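Local coordinates for stage III sporulation protein AH (Bacillus subtilis, PDB 3TUF) that joins with SpoIIQ to form an intercellular channel between mother cell and forespore, through which the mother cell triggers sigma-G activation in the forespore, at residues D94-E99 with T125-V130; N104-S109 with S118-K123; T173-L178 with V191-S196. One frame throughout, in Å; residues are numbered along the deposited sequence.

Contact 1: D94-E99 with T125-V130; sequences DARSKE and TALSEV
Arg96 reaches from one helix to the other and lays its guanidinium against Leu127 and Val130. Its CB already points toward the partner helix. CG lies beside the backbone N and anti to the carbonyl carbon (chi1 -54°), and bends at chi2 and chi3 then carry the chain across. CD is the first atom to meet the opposite side, at 3.9 Å from Leu127 CD2. The next atom, NE, is 3.7 Å from that same Leu127 CD2, and the methyl sits over one face of the planar group. CZ comes to 4.1 Å from Val130 CG1, which meets the guanidinium obliquely. At the tip, NH2 is only 3.3 Å from Val130 CG1, the two side chains crossing at about a right angle. Leucine and valine suit these places because their methyls give an apolar bed to a guanidinium, whose face hydrogen-bonds poorly. The segments belong to helices 84-107 and 114-143, an antiparallel helical hairpin whose axes stand 11.8 Å apart here at 157°. Across so wide a spacing a long side chain suits the place, since its aliphatic part and flat end can fill the gap while its charge is met by acids. Those acids lie beyond the two segments: NE pairs with Glu131, NH2 with Glu134 and NH1 with Glu154, so each nitrogen has its own acid, which would hold the head against turning. An alanine here would strip away this head, and the three glutamates would probably be left without their shared counter-charge while a gap opened beside Leu127. One turn on from Arg96, Glu99 skirts the same leucine, OE2 lying 4.2 Å from Leu127 CD2. Glu129, which does not touch 94-99, forms a salt bridge with Arg100 of the second subunit.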
ATOM      1  N   ASP B  94       7.051   8.004   2.841  1.00 40.79           N
ATOM      2  CA  ASP B  94       8.185   8.410   3.709  1.00 50.47           C
ATOM      3  C   ASP B  94       7.863   8.230   5.192  1.00 48.61           C
ATOM      4  O   ASP B  94       8.554   7.436   5.912  1.00 42.53           O
ATOM      5  CB  ASP B  94       8.590   9.871   3.433  1.00 57.15           C
ATOM      6  CG  ASP B  94       9.072  10.065   1.984  1.00 61.02           C
ATOM      7  OD1 ASP B  94       9.198   9.007   1.311  1.00 63.23           O
ATOM      8  OD2 ASP B  94       9.338  11.220   1.495  1.00 50.05           O
ATOM      9  N   ALA B  95       6.806   8.943   5.618  1.00 37.06           N
ATOM     10  CA  ALA B  95       6.348   8.907   6.992  1.00 44.13           C
ATOM     11  C   ALA B  95       6.037   7.450   7.450  1.00 45.86           C
ATOM     12  O   ALA B  95       6.584   6.970   8.474  1.00 54.53           O
ATOM     13  CB  ALA B  95       5.149   9.833   7.179  1.00 39.02           C
ATOM     14  N   ARG B  96       5.217   6.735   6.688  1.00 41.63           N
ATOM     15  CA  ARG B  96       4.908   5.343   7.016  1.00 50.95           C
ATOM     16  C   ARG B  96       6.170   4.497   7.230  1.00 50.72           C
ATOM     17  O   ARG B  96       6.246   3.705   8.170  1.00 43.61           O
ATOM     18  CB  ARG B  96       4.036   4.718   5.925  1.00 51.67           C
ATOM     19  CG  ARG B  96       2.774   5.506   5.612  1.00 49.51           C
ATOM     20  CD  ARG B  96       1.716   5.303   6.684  1.00 42.83           C
ATOM     21  NE  ARG B  96       0.520   4.654   6.155  1.00 55.90           N
ATOM     22  CZ  ARG B  96      -0.679   5.223   6.107  1.00 60.95           C
ATOM     23  NH1 ARG B  96      -0.848   6.459   6.556  1.00 63.89           N
ATOM     24  NH2 ARG B  96      -1.713   4.557   5.609  1.00 60.95           N
ATOM     25  N   SER B  97       7.149   4.670   6.348  1.00 45.16           N
ATOM     26  CA  SER B  97       8.415   3.905   6.375  1.00 50.86           C
ATOM     27  C   SER B  97       9.106   4.047   7.692  1.00 50.28           C
ATOM     28  O   SER B  97       9.489   3.042   8.329  1.00 50.03           O
ATOM     29  CB  SER B  97       9.398   4.461   5.376  1.00 51.41           C
ATOM     30  OG  SER B  97       9.159   3.855   4.151  1.00 61.17           O
ATOM     31  N   LYS B  98       9.289   5.324   8.049  1.00 48.61           N
ATOM     32  CA  LYS B  98       9.886   5.715   9.287  1.00 52.85           C
ATOM     33  C   LYS B  98       9.125   5.070  10.388  1.00 58.38           C
ATOM     34  O   LYS B  98       9.727   4.427  11.260  1.00 55.71           O
ATOM     35  CB  LYS B  98       9.830   7.226   9.471  1.00 49.17           C
ATOM     36  CG  LYS B  98      11.073   7.913   8.964  1.00 59.85           C
ATOM     37  CD  LYS B  98      10.865   9.472   8.756  1.00 80.33           C
ATOM     38  CE  LYS B  98      10.427   9.845   7.293  1.00 83.29           C
ATOM     39  NZ  LYS B  98       9.706  11.166   7.180  1.00 69.76           N
ATOM     40  N   GLU B  99       7.799   5.241  10.359  1.00 51.92           N
ATOM     41  CA  GLU B  99       6.958   4.538  11.319  1.00 56.20           C
ATOM     42  C   GLU B  99       7.296   3.044  11.497  1.00 53.44           C
ATOM     43  O   GLU B  99       7.610   2.624  12.627  1.00 57.71           O
ATOM     44  CB  GLU B  99       5.527   4.659  10.920  1.00 59.03           C
ATOM     45  CG  GLU B  99       4.808   5.715  11.634  1.00 56.53           C
ATOM     46  CD  GLU B  99       3.380   5.265  11.917  1.00 69.81           C
ATOM     47  OE1 GLU B  99       3.192   4.513  12.909  1.00 72.91           O
ATOM     48  OE2 GLU B  99       2.460   5.633  11.142  1.00 60.94           O
ATOM     49  N   THR B 125       0.959  -4.281  13.202  1.00 49.64           N
ATOM     50  CA  THR B 125      -0.038  -4.998  12.427  1.00 58.20           C
ATOM     51  C   THR B 125      -1.270  -4.118  12.035  1.00 57.90           C
ATOM     52  O   THR B 125      -1.830  -4.298  10.911  1.00 60.65           O
ATOM     53  CB  THR B 125      -0.399  -6.386  13.022  1.00 50.56           C
ATOM     54  OG1 THR B 125      -0.782  -6.244  14.380  1.00 63.06           O
ATOM     55  CG2 THR B 125       0.807  -7.321  12.996  1.00 49.08           C
ATOM     56  N   ALA B 126      -1.660  -3.153  12.892  1.00 46.87           N
ATOM     57  CA  ALA B 126      -2.790  -2.280  12.562  1.00 49.82           C
ATOM     58  C   ALA B 126      -2.456  -1.387  11.399  1.00 48.95           C
ATOM     59  O   ALA B 126      -3.307  -1.097  10.532  1.00 58.96           O
ATOM     60  CB  ALA B 126      -3.187  -1.410  13.749  1.00 48.33           C
ATOM     61  N   LEU B 127      -1.216  -0.924  11.403  1.00 44.49           N
ATOM     62  CA  LEU B 127      -0.767  -0.064  10.335  1.00 48.05           C
ATOM     63  C   LEU B 127      -0.932  -0.751   8.985  1.00 50.21           C
ATOM     64  O   LEU B 127      -1.443  -0.119   8.051  1.00 50.54           O
ATOM     65  CB  LEU B 127       0.683   0.347  10.528  1.00 47.77           C
ATOM     66  CG  LEU B 127       1.129   1.769  10.191  1.00 42.15           C
ATOM     67  CD1 LEU B 127       2.466   1.581   9.626  1.00 41.51           C
ATOM     68  CD2 LEU B 127       0.272   2.657   9.233  1.00 42.33           C
ATOM     69  N   SER B 128      -0.497  -2.024   8.888  1.00 43.40           N
ATOM     70  CA  SER B 128      -0.717  -2.835   7.681  1.00 53.49           C
ATOM     71  C   SER B 128      -2.134  -2.886   7.238  1.00 50.43           C
ATOM     72  O   SER B 128      -2.453  -2.920   6.036  1.00 49.48           O
ATOM     73  CB  SER B 128      -0.426  -4.269   7.985  1.00 54.90           C
ATOM     74  OG  SER B 128       0.943  -4.368   8.212  1.00 52.70           O
ATOM     75  N   GLU B 129      -2.994  -3.015   8.223  1.00 44.74           N
ATOM     76  CA  GLU B 129      -4.376  -3.127   7.909  1.00 49.79           C
ATOM     77  C   GLU B 129      -4.937  -1.803   7.422  1.00 49.83           C
ATOM     78  O   GLU B 129      -5.696  -1.787   6.431  1.00 44.78           O
ATOM     79  CB  GLU B 129      -5.135  -3.768   9.069  1.00 51.79           C
ATOM     80  CG  GLU B 129      -4.737  -5.277   9.223  1.00 53.52           C
ATOM     81  CD  GLU B 129      -4.836  -6.112   7.872  1.00 58.34           C
ATOM     82  OE1 GLU B 129      -5.768  -5.855   7.074  1.00 75.37           O
ATOM     83  OE2 GLU B 129      -3.983  -7.022   7.603  1.00 67.87           O
ATOM     84  N   VAL B 130      -4.511  -0.708   8.075  1.00 38.36           N
ATOM     85  CA  VAL B 130      -4.727   0.633   7.578  1.00 42.79           C
ATOM     86  C   VAL B 130      -4.206   0.741   6.142  1.00 43.30           C
ATOM     87  O   VAL B 130      -4.945   1.171   5.234  1.00 42.25           O
ATOM     88  CB  VAL B 130      -4.014   1.672   8.501  1.00 46.38           C
ATOM     89  CG1 VAL B 130      -3.664   3.038   7.770  1.00 36.69           C
ATOM     90  CG2 VAL B 130      -4.836   1.891   9.768  1.00 42.59           C
TER

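Contact 2: N104-S109 with S118-K123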
ATOM      1  N   ASN B 104       9.382  -1.615  14.305  1.00 50.60           N
ATOM      2  CA  ASN B 104      10.231  -2.774  14.235  1.00 57.68           C
ATOM      3  C   ASN B 104      11.411  -2.670  15.193  1.00 56.59           C
ATOM      4  O   ASN B 104      11.871  -3.679  15.744  1.00 53.85           O
ATOM      5  CB  ASN B 104      10.744  -2.959  12.826  1.00 62.29           C
ATOM      6  CG  ASN B 104      11.403  -4.316  12.618  1.00 72.09           C
ATOM      7  OD1 ASN B 104      11.331  -5.239  13.452  1.00 68.89           O
ATOM      8  ND2 ASN B 104      12.049  -4.444  11.488  1.00 79.14           N
ATOM      9  N   ALA B 105      11.895  -1.447  15.385  1.00 55.32           N
ATOM     10  CA  ALA B 105      13.078  -1.245  16.172  1.00 58.71           C
ATOM     11  C   ALA B 105      12.832  -1.582  17.652  1.00 57.48           C
ATOM     12  O   ALA B 105      13.656  -2.243  18.293  1.00 71.06           O
ATOM     13  CB  ALA B 105      13.569   0.184  16.001  1.00 59.60           C
ATOM     14  N   ILE B 106      11.697  -1.120  18.173  1.00 55.94           N
ATOM     15  CA  ILE B 106      11.231  -1.403  19.537  1.00 60.61           C
ATOM     16  C   ILE B 106      11.022  -2.901  19.759  1.00 61.17           C
ATOM     17  O   ILE B 106      11.563  -3.506  20.707  1.00 68.61           O
ATOM     18  CB  ILE B 106       9.904  -0.657  19.791  1.00 59.27           C
ATOM     19  CG1 ILE B 106      10.183   0.843  19.927  1.00 62.59           C
ATOM     20  CG2 ILE B 106       9.213  -1.140  21.040  1.00 56.02           C
ATOM     21  CD1 ILE B 106       9.175   1.704  19.220  1.00 60.62           C
ATOM     22  N   VAL B 107      10.240  -3.494  18.864  1.00 60.05           N
ATOM     23  CA  VAL B 107       9.907  -4.912  18.926  1.00 63.08           C
ATOM     24  C   VAL B 107      11.184  -5.729  18.958  1.00 59.33           C
ATOM     25  O   VAL B 107      11.285  -6.711  19.697  1.00 64.93           O
ATOM     26  CB  VAL B 107       9.042  -5.304  17.727  1.00 55.19           C
ATOM     27  CG1 VAL B 107       9.087  -6.805  17.456  1.00 51.74           C
ATOM     28  CG2 VAL B 107       7.643  -4.890  17.974  1.00 50.01           C
ATOM     29  N   SER B 108      12.180  -5.292  18.195  1.00 58.76           N
ATOM     30  CA  SER B 108      13.391  -6.054  18.074  1.00 57.81           C
ATOM     31  C   SER B 108      14.404  -5.751  19.180  1.00 60.80           C
ATOM     32  O   SER B 108      15.499  -6.299  19.167  1.00 65.90           O
ATOM     33  CB  SER B 108      14.000  -5.801  16.695  1.00 65.60           C
ATOM     34  OG  SER B 108      13.057  -6.095  15.667  1.00 61.24           O
ATOM     35  N   SER B 109      14.066  -4.910  20.146  1.00 60.21           N
ATOM     36  CA  SER B 109      15.103  -4.397  21.023  1.00 59.61           C
ATOM     37  C   SER B 109      15.206  -5.069  22.405  1.00 60.74           C
ATOM     38  O   SER B 109      14.200  -5.266  23.074  1.00 59.97           O
ATOM     39  CB  SER B 109      14.894  -2.899  21.198  1.00 61.52           C
ATOM     40  OG  SER B 109      15.344  -2.526  22.476  1.00 63.94           O
ATOM     41  N   SER B 118       4.804  -5.702  22.808  1.00 60.92           N
ATOM     42  CA  SER B 118       3.454  -6.107  22.489  1.00 59.67           C
ATOM     43  C   SER B 118       2.629  -4.999  21.827  1.00 59.16           C
ATOM     44  O   SER B 118       1.922  -5.245  20.840  1.00 58.30           O
ATOM     45  CB  SER B 118       2.782  -6.577  23.758  1.00 68.58           C
ATOM     46  OG  SER B 118       1.487  -7.038  23.473  1.00 81.56           O
ATOM     47  N   GLU B 119       2.733  -3.793  22.366  1.00 52.15           N
ATOM     48  CA  GLU B 119       2.035  -2.642  21.825  1.00 60.01           C
ATOM     49  C   GLU B 119       2.604  -2.131  20.520  1.00 59.16           C
ATOM     50  O   GLU B 119       1.850  -1.753  19.620  1.00 64.09           O
ATOM     51  CB  GLU B 119       2.093  -1.500  22.821  1.00 62.75           C
ATOM     52  CG  GLU B 119       1.305  -1.773  24.065  1.00 78.67           C
ATOM     53  CD  GLU B 119       1.658  -0.808  25.195  1.00 93.20           C
ATOM     54  OE1 GLU B 119       2.366   0.204  24.950  1.00 89.89           O
ATOM     55  OE2 GLU B 119       1.233  -1.062  26.338  1.00 92.46           O
ATOM     56  N   ALA B 120       3.929  -2.055  20.434  1.00 51.86           N
ATOM     57  CA  ALA B 120       4.568  -1.764  19.155  1.00 59.56           C
ATOM     58  C   ALA B 120       4.134  -2.804  18.110  1.00 54.26           C
ATOM     59  O   ALA B 120       3.768  -2.479  16.956  1.00 53.66           O
ATOM     60  CB  ALA B 120       6.024  -1.779  19.310  1.00 54.55           C
ATOM     61  N   TYR B 121       4.144  -4.062  18.501  1.00 53.55           N
ATOM     62  CA  TYR B 121       3.667  -5.082  17.560  1.00 60.29           C
ATOM     63  C   TYR B 121       2.213  -4.865  17.060  1.00 60.32           C
ATOM     64  O   TYR B 121       1.928  -4.999  15.856  1.00 59.21           O
ATOM     65  CB  TYR B 121       3.863  -6.482  18.128  1.00 60.81           C
ATOM     66  CG  TYR B 121       3.455  -7.548  17.165  1.00 64.05           C
ATOM     67  CD1 TYR B 121       4.292  -7.922  16.135  1.00 59.19           C
ATOM     68  CD2 TYR B 121       2.212  -8.161  17.269  1.00 57.12           C
ATOM     69  CE1 TYR B 121       3.906  -8.909  15.229  1.00 60.20           C
ATOM     70  CE2 TYR B 121       1.813  -9.139  16.376  1.00 54.91           C
ATOM     71  CZ  TYR B 121       2.658  -9.511  15.361  1.00 60.77           C
ATOM     72  OH  TYR B 121       2.266 -10.480  14.476  1.00 62.06           O
ATOM     73  N   ASP B 122       1.306  -4.516  17.972  1.00 58.13           N
ATOM     74  CA  ASP B 122      -0.064  -4.194  17.583  1.00 62.04           C
ATOM     75  C   ASP B 122      -0.192  -2.988  16.679  1.00 62.58           C
ATOM     76  O   ASP B 122      -0.977  -3.015  15.720  1.00 56.81           O
ATOM     77  CB  ASP B 122      -0.917  -3.982  18.807  1.00 68.04           C
ATOM     78  CG  ASP B 122      -1.059  -5.228  19.604  1.00 73.09           C
ATOM     79  OD1 ASP B 122      -0.355  -6.214  19.285  1.00 75.04           O
ATOM     80  OD2 ASP B 122      -1.873  -5.230  20.543  1.00 77.70           O
ATOM     81  N   LYS B 123       0.559  -1.929  16.990  1.00 62.62           N
ATOM     82  CA  LYS B 123       0.581  -0.726  16.155  1.00 60.40           C
ATOM     83  C   LYS B 123       1.069  -1.120  14.745  1.00 64.20           C
ATOM     84  O   LYS B 123       0.543  -0.642  13.720  1.00 60.06           O
ATOM     85  CB  LYS B 123       1.471   0.357  16.777  1.00 62.31           C
ATOM     86  CG  LYS B 123       0.802   1.213  17.860  1.00 78.36           C
ATOM     87  CD  LYS B 123       1.760   2.280  18.517  1.00 90.74           C
ATOM     88  CE  LYS B 123       1.290   2.770  19.912  1.00 85.58           C
ATOM     89  NZ  LYS B 123       2.388   3.527  20.566  1.00 85.20           N
TER
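Close to the turn of a helical hairpin, the last helical residues of 84-107, Ile106 and Val107, close down on Ala120 of helix 114-143. The CB methyl of Ala120 takes both: Ile106 CG2 stands 3.7 Å from Ala120 CB, and Val107 CG2 lies 3.8 Å from that same Ala120 CB. Alanine suits this place because the backbones come near, with Val107 CA 6.2 Å from Ala120 CA, and a single methyl can meet two branched neighbours there. Beta-branched residues suit the other side, each offering a methyl one bond from CB. In Ile106 it is CG2, the branch anti to the backbone N, that touches, while CG1 turns aside. Val107 CG2 also passes alongside the helix backbone, 3.6 Å from Tyr121 N, and packs against Tyr121 CB at 4.1 Å. Between these two segments of the hairpin the contact is apolar. Tyr121 contributes little more than its CB, because with CG anti to its own backbone N (chi1 -177°) the ring is carried on toward the second subunit. There its OH is hydrogen-bonded to Asn104 OD1 of that subunit, and the pairing is returned by Asn104 of this chain with the neighbour's Tyr121, so each hairpin grips the other. The helix end has its own polar fastening. Asn104 O accepts from both Ser108 N, at 3.0 Å, and the hydroxyl, Ser108 OG, at 2.7 Å, on opposite faces of its carbonyl plane; the C=O...OG angle is 152°, with OG tilted 25° from that plane. A short side chain such as serine can fold back this way onto the last turn. Beyond it, Ser109 OG bonds to Asp111 N and Ser109 O to Lys117 NZ, fastening the connecting loop.

Contact 3: T173-L178 with V191-S196; sequences TAIIDL and VTFEPS
Ile175 and Ile176 of helix 169-177 pack on Val191 of strand 188-194, the helix being the longer of the two in the connection of a beta-alpha-beta crossover between the parallel neighbours 157-163 and 188-194. The domain's family is grouped with the ring-building motifs of type III secretion and flagellar systems, which is consistent with this small sheet covered by helices. The axes of the helix and the strand stand 9.8 Å apart at 127°, so side chains rather than backbones make the contact.

Polar pairing is made with SpoIIQ. Val191 and Thr192 pair antiparallel with a strand of the SpoIIQ chain, so the sheet continues across the interface, and Thr192 OG1 is hydrogen-bonded to Thr77 of SpoIIQ. On the helix, Asp177 makes a salt bridge to Lys67 of SpoIIQ.

Aliphatic packing joins the two segments. Both methyls of Val191 are used: CG2 lies 3.8 Å from Ile176 CG1 and 4.1 Å from Ile175 CG2, while Val191 CG1 is 4.1 Å from Ile175 CD1. Valine's two methyls diverge from CB, which suits a site facing two consecutive helical residues. Of these, Ile175 has its CB pointing toward the strand, whereas Ile176 starts off to one side and brings its CG1 branch in; Ile176 also packs on Leu80 of SpoIIQ.

The aromatic contact is lighter. The ring of Phe193, a large flat apolar group suited to a buried place between helix and strand, also lies against Tyr146 and Ala172. Ile175 extends its outer branch toward it, chi2 near 179°, and Ile175 CD1 ends 4.2 Å from Phe193 CZ, meeting the ring obliquely.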
ATOM      1  N   THR B 173     -22.083  10.235  -0.623  1.00 32.95           N
ATOM      2  CA  THR B 173     -22.668   9.160   0.148  1.00 42.50           C
ATOM      3  C   THR B 173     -22.347   7.790  -0.551  1.00 40.14           C
ATOM      4  O   THR B 173     -22.067   6.733   0.107  1.00 35.91           O
ATOM      5  CB  THR B 173     -24.121   9.498   0.388  1.00 43.68           C
ATOM      6  OG1 THR B 173     -24.581   8.795   1.549  1.00 60.70           O
ATOM      7  CG2 THR B 173     -24.959   9.178  -0.837  1.00 38.44           C
ATOM      8  N   ALA B 174     -22.317   7.797  -1.874  1.00 33.44           N
ATOM      9  CA  ALA B 174     -21.898   6.569  -2.574  1.00 39.40           C
ATOM     10  C   ALA B 174     -20.414   6.237  -2.248  1.00 41.89           C
ATOM     11  O   ALA B 174     -20.059   5.063  -2.080  1.00 41.28           O
ATOM     12  CB  ALA B 174     -22.142   6.685  -4.067  1.00 28.29           C
ATOM     13  N   ILE B 175     -19.568   7.250  -2.097  1.00 36.01           N
ATOM     14  CA  ILE B 175     -18.215   6.970  -1.629  1.00 30.04           C
ATOM     15  C   ILE B 175     -18.177   6.469  -0.192  1.00 32.57           C
ATOM     16  O   ILE B 175     -17.550   5.470   0.114  1.00 38.08           O
ATOM     17  CB  ILE B 175     -17.357   8.163  -1.808  1.00 34.27           C
ATOM     18  CG1 ILE B 175     -17.146   8.352  -3.327  1.00 40.21           C
ATOM     19  CG2 ILE B 175     -16.008   8.045  -0.947  1.00 30.91           C
ATOM     20  CD1 ILE B 175     -16.284   9.575  -3.650  1.00 34.73           C
ATOM     21  N   ILE B 176     -18.886   7.134   0.705  1.00 37.92           N
ATOM     22  CA  ILE B 176     -18.896   6.708   2.111  1.00 37.80           C
ATOM     23  C   ILE B 176     -19.465   5.308   2.238  1.00 37.67           C
ATOM     24  O   ILE B 176     -19.114   4.549   3.145  1.00 35.12           O
ATOM     25  CB  ILE B 176     -19.650   7.707   3.028  1.00 35.48           C
ATOM     26  CG1 ILE B 176     -18.868   8.991   3.144  1.00 39.79           C
ATOM     27  CG2 ILE B 176     -19.858   7.111   4.438  1.00 28.45           C
ATOM     28  CD1 ILE B 176     -19.759  10.142   3.731  1.00 35.36           C
ATOM     29  N   ASP B 177     -20.326   4.940   1.297  1.00 37.85           N
ATOM     30  CA  ASP B 177     -20.850   3.536   1.335  1.00 47.19           C
ATOM     31  C   ASP B 177     -19.761   2.455   1.174  1.00 46.59           C
ATOM     32  O   ASP B 177     -19.872   1.371   1.795  1.00 43.51           O
ATOM     33  CB  ASP B 177     -22.059   3.354   0.417  1.00 38.50           C
ATOM     34  CG  ASP B 177     -23.282   4.118   0.940  1.00 53.44           C
ATOM     35  OD1 ASP B 177     -23.273   4.496   2.183  1.00 46.32           O
ATOM     36  OD2 ASP B 177     -24.219   4.346   0.112  1.00 58.07           O
ATOM     37  N   LEU B 178     -18.680   2.790   0.427  1.00 39.13           N
ATOM     38  CA  LEU B 178     -17.523   1.852   0.265  1.00 29.45           C
ATOM     39  C   LEU B 178     -16.755   1.557   1.574  1.00 24.80           C
ATOM     40  O   LEU B 178     -16.027   0.560   1.660  1.00 40.44           O
ATOM     41  CB  LEU B 178     -16.611   2.279  -0.850  1.00 24.81           C
ATOM     42  CG  LEU B 178     -17.399   2.655  -2.094  1.00 29.64           C
ATOM     43  CD1 LEU B 178     -16.455   3.380  -3.098  1.00 28.12           C
ATOM     44  CD2 LEU B 178     -18.071   1.462  -2.729  1.00 30.26           C
ATOM     45  N   VAL B 191     -14.897  13.408   3.018  1.00 31.47           N
ATOM     46  CA  VAL B 191     -14.660  13.156   1.616  1.00 29.98           C
ATOM     47  C   VAL B 191     -14.610  14.476   0.956  1.00 33.15           C
ATOM     48  O   VAL B 191     -15.616  15.211   0.981  1.00 40.42           O
ATOM     49  CB  VAL B 191     -15.843  12.455   1.008  1.00 31.57           C
ATOM     50  CG1 VAL B 191     -15.637  12.199  -0.505  1.00 28.10           C
ATOM     51  CG2 VAL B 191     -16.040  11.178   1.750  1.00 36.64           C
ATOM     52  N   THR B 192     -13.464  14.794   0.349  1.00 39.92           N
ATOM     53  CA  THR B 192     -13.286  16.073  -0.333  1.00 42.03           C
ATOM     54  C   THR B 192     -13.182  15.839  -1.815  1.00 43.81           C
ATOM     55  O   THR B 192     -12.502  14.916  -2.227  1.00 45.88           O
ATOM     56  CB  THR B 192     -11.967  16.665   0.110  1.00 42.13           C
ATOM     57  OG1 THR B 192     -11.925  16.637   1.545  1.00 39.38           O
ATOM     58  CG2 THR B 192     -11.787  18.088  -0.411  1.00 43.01           C
ATOM     59  N   PHE B 193     -13.837  16.687  -2.606  1.00 50.75           N
ATOM     60  CA  PHE B 193     -13.792  16.617  -4.077  1.00 52.70           C
ATOM     61  C   PHE B 193     -12.963  17.767  -4.639  1.00 56.64           C
ATOM     62  O   PHE B 193     -13.377  18.922  -4.576  1.00 58.66           O
ATOM     63  CB  PHE B 193     -15.200  16.697  -4.671  1.00 54.47           C
ATOM     64  CG  PHE B 193     -16.115  15.577  -4.226  1.00 60.10           C
ATOM     65  CD1 PHE B 193     -16.534  15.470  -2.891  1.00 64.45           C
ATOM     66  CD2 PHE B 193     -16.550  14.642  -5.116  1.00 60.23           C
ATOM     67  CE1 PHE B 193     -17.364  14.408  -2.458  1.00 58.56           C
ATOM     68  CE2 PHE B 193     -17.373  13.602  -4.693  1.00 60.31           C
ATOM     69  CZ  PHE B 193     -17.784  13.493  -3.362  1.00 58.68           C
ATOM     70  N   GLU B 194     -11.798  17.434  -5.195  1.00 59.85           N
ATOM     71  CA  GLU B 194     -10.854  18.391  -5.814  1.00 63.56           C
ATOM     72  C   GLU B 194     -11.119  18.617  -7.306  1.00 76.01           C
ATOM     73  O   GLU B 194     -11.278  17.638  -8.048  1.00 68.29           O
ATOM     74  CB  GLU B 194      -9.442  17.831  -5.719  1.00 69.38           C
ATOM     75  CG  GLU B 194      -8.915  17.707  -4.329  1.00 69.76           C
ATOM     76  CD  GLU B 194      -8.297  18.990  -3.849  1.00 86.02           C
ATOM     77  OE1 GLU B 194      -8.688  20.062  -4.370  1.00 88.88           O
ATOM     78  OE2 GLU B 194      -7.412  18.921  -2.967  1.00 97.76           O
ATOM     79  N   PRO B 195     -11.097  19.891  -7.761  1.00 73.23           N
ATOM     80  CA  PRO B 195     -11.139  20.238  -9.205  1.00 76.91           C
ATOM     81  C   PRO B 195     -10.135  19.407 -10.041  1.00 85.80           C
ATOM     82  O   PRO B 195      -8.920  19.413  -9.737  1.00 98.09           O
ATOM     83  CB  PRO B 195     -10.714  21.713  -9.220  1.00 81.93           C
ATOM     84  CG  PRO B 195     -10.031  21.968  -7.823  1.00 83.77           C
ATOM     85  CD  PRO B 195     -10.842  21.078  -6.913  1.00 83.21           C
ATOM     86  N   SER B 196     -10.619  18.697 -11.069  1.00 82.34           N
ATOM     87  CA  SER B 196      -9.746  17.775 -11.861  1.00 70.63           C
ATOM     88  C   SER B 196      -8.999  18.444 -13.039  1.00 74.25           C
ATOM     89  O   SER B 196      -8.481  19.574 -12.895  1.00 76.62           O
ATOM     90  CB  SER B 196     -10.507  16.493 -12.316  1.00 59.00           C
ATOM     91  OG  SER B 196     -11.362  16.758 -13.440  1.00 76.43           O
TER

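Contacts 1 and 2 both join helices 84-107 and 114-143, their centres 12 Å apart, with contact 2 nearer the turn and, in sequence, enclosed between the two segments of contact 1. Contact 3 follows later in the chain, on the other side of its centre, 24 Å from contact 1 and 35 Å from contact 2 between centres, and it ties helix 169-177 to the strand at the edge of this chain's sheet, which SpoIIQ extends. Helix 114-143 bridges the parts, since its later residues Leu137 and Ile141 meet Leu178, and Ile141 also Ile175. The division matters for assembly: the hairpin of contacts 1 and 2 meets the second subunit, while contact 3 backs the edge bound by SpoIIQ.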